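Local coordinates for protein probable TonB-dependent siderophore receptor PiuA (Acinetobacter baumannii, PDB 5FP1) that probably takes part in the initial step of iron uptake at the outer membrane by binding iron-chelating siderophores, and may bind ferric enterobactin with micromolar affinity, at residues A[95-99]-A[100-104]. Residues are numbered along the deposited sequence; the frame is centred on the assembly and turned at random. Where two conformers were deposited one is given.
Sequences SMYID and GIRNS
Ile98 and Ile101 close a tight beta hairpin by pairing through their backbones in both directions: Ile98 N reaches Ile101 O at 2.8 Å, and Ile101 N returns to Ile98 O at 3.0 Å. Asp99 and Gly100, both with positive phi, form the type I' turn between them, a turn common in two-residue hairpins. Farther from the turn, Asn103 N meets Met96 O almost straight (177° at the hydrogen). There a side chain takes over the pairing, since Ser104 OG accepts Met96 N at 2.7 Å.

Tyr97 and Arg102, the antiparallel non-hydrogen-bonded pair, put their side chains on the same face of the sheet. Arg102 CB makes an off-centre CH-pi contact, 4.3 Å from the Tyr97 ring centroid. The arginine chain extends away from its backbone N at chi1 (-162°) and turns at chi3, which lays one guanidinium face over Tyr97 OH without a hydrogen bond. That hydroxyl is hydrogen-bonded to Gly128 O, while Arg102 NH1 and NH2 are hydrogen-bonded to Ser94 O and Ala130 O, respectively. Next to the isoleucine pair, Ile98 CG2 packs 3.7 Å from Asn103 CB.

The hairpin lies at one edge of the plug's mixed sheet, with strand 101-102 outermost: strand 96-98 runs parallel to strand 135-141, and Ile98, Ile101 and Asn103 pack on Met291 of barrel strand 284-304.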
loop_
_atom_site.group_PDB
_atom_site.type_symbol
_atom_site.label_atom_id
_atom_site.label_comp_id
_atom_site.label_asym_id
_atom_site.label_seq_id
_atom_site.Cartn_x
_atom_site.Cartn_y
_atom_site.Cartn_z
ATOM N N SER A 95 4.903 4.496 4.648
ATOM C CA SER A 95 4.531 3.830 5.920
ATOM C C SER A 95 3.981 2.434 5.648
ATOM O O SER A 95 2.930 2.030 6.155
ATOM C CB SER A 95 3.524 4.681 6.715
ATOM O OG SER A 95 4.102 5.955 6.959
ATOM N N MET A 96 4.711 1.677 4.835
ATOM C CA MET A 96 4.361 0.289 4.555
ATOM C C MET A 96 5.382 -0.627 5.231
ATOM O O MET A 96 6.602 -0.438 5.095
ATOM C CB MET A 96 4.333 0.043 3.049
ATOM C CG MET A 96 3.488 1.060 2.307
ATOM S SD MET A 96 3.314 0.692 0.558
ATOM C CE MET A 96 2.527 -0.907 0.651
ATOM N N TYR A 97 4.855 -1.627 5.929
ATOM C CA TYR A 97 5.586 -2.462 6.862
ATOM C C TYR A 97 5.498 -3.941 6.458
ATOM O O TYR A 97 4.503 -4.411 5.882
ATOM C CB TYR A 97 5.012 -2.262 8.310
ATOM C CG TYR A 97 5.321 -0.914 8.892
ATOM C CD1 TYR A 97 4.575 0.224 8.527
ATOM C CD2 TYR A 97 6.358 -0.751 9.804
ATOM C CE1 TYR A 97 4.912 1.485 9.001
ATOM C CE2 TYR A 97 6.686 0.498 10.295
ATOM C CZ TYR A 97 5.952 1.617 9.908
ATOM O OH TYR A 97 6.311 2.868 10.392
ATOM N N ILE A 98 6.574 -4.659 6.734
ATOM C CA ILE A 98 6.616 -6.106 6.599
ATOM C C ILE A 98 6.954 -6.670 7.984
ATOM O O ILE A 98 8.019 -6.387 8.543
ATOM C CB ILE A 98 7.637 -6.547 5.527
ATOM C CG1 ILE A 98 7.744 -8.076 5.480
ATOM C CG2 ILE A 98 9.014 -5.982 5.794
ATOM C CD1 ILE A 98 6.733 -8.697 4.549
ATOM N N ASP A 99 6.011 -7.416 8.555
ATOM C CA ASP A 99 6.127 -7.892 9.944
ATOM C C ASP A 99 6.616 -6.804 10.874
ATOM O O ASP A 99 7.523 -7.008 11.698
ATOM C CB ASP A 99 7.024 -9.144 10.007
ATOM C CG ASP A 99 6.474 -10.255 9.155
ATOM O OD1 ASP A 99 5.359 -10.721 9.465
ATOM O OD2 ASP A 99 7.092 -10.604 8.119
ATOM N N GLY A 100 6.014 -5.630 10.766
ATOM C CA GLY A 100 6.301 -4.555 11.731
ATOM C C GLY A 100 7.549 -3.753 11.500
ATOM O O GLY A 100 7.868 -2.856 12.281
ATOM N N ILE A 101 8.250 -4.026 10.408
ATOM C CA ILE A 101 9.439 -3.249 10.055
ATOM C C ILE A 101 9.183 -2.517 8.750
ATOM O O ILE A 101 8.679 -3.117 7.794
ATOM C CB ILE A 101 10.653 -4.184 9.933
ATOM C CG1 ILE A 101 10.959 -4.738 11.336
ATOM C CG2 ILE A 101 11.852 -3.450 9.330
ATOM C CD1 ILE A 101 12.266 -5.490 11.462
ATOM N N ARG A 102 9.471 -1.217 8.733
ATOM C CA ARG A 102 9.210 -0.389 7.556
ATOM C C ARG A 102 10.031 -0.884 6.361
ATOM O O ARG A 102 11.222 -1.137 6.485
ATOM C CB ARG A 102 9.555 1.076 7.822
ATOM C CG ARG A 102 8.901 2.013 6.817
ATOM C CD ARG A 102 9.502 3.407 6.826
ATOM N NE ARG A 102 9.458 3.969 8.182
ATOM C CZ ARG A 102 8.569 4.847 8.646
ATOM N NH1 ARG A 102 7.600 5.334 7.868
ATOM N NH2 ARG A 102 8.675 5.279 9.912
ATOM N N ASN A 103 9.380 -1.020 5.216
ATOM C CA ASN A 103 10.055 -1.417 3.996
ATOM C C ASN A 103 9.362 -0.684 2.868
ATOM O O ASN A 103 8.627 -1.292 2.067
ATOM C CB ASN A 103 9.938 -2.935 3.822
ATOM C CG ASN A 103 10.845 -3.469 2.732
ATOM O OD1 ASN A 103 12.040 -3.200 2.721
ATOM N ND2 ASN A 103 10.280 -4.225 1.815
ATOM N N SER A 104 9.544 0.631 2.847
ATOM C CA SER A 104 8.753 1.512 1.985
ATOM C C SER A 104 9.506 2.067 0.792
ATOM O O SER A 104 9.288 3.204 0.409
ATOM C CB SER A 104 8.173 2.684 2.796
ATOM O OG SER A 104 7.083 2.221 3.567
#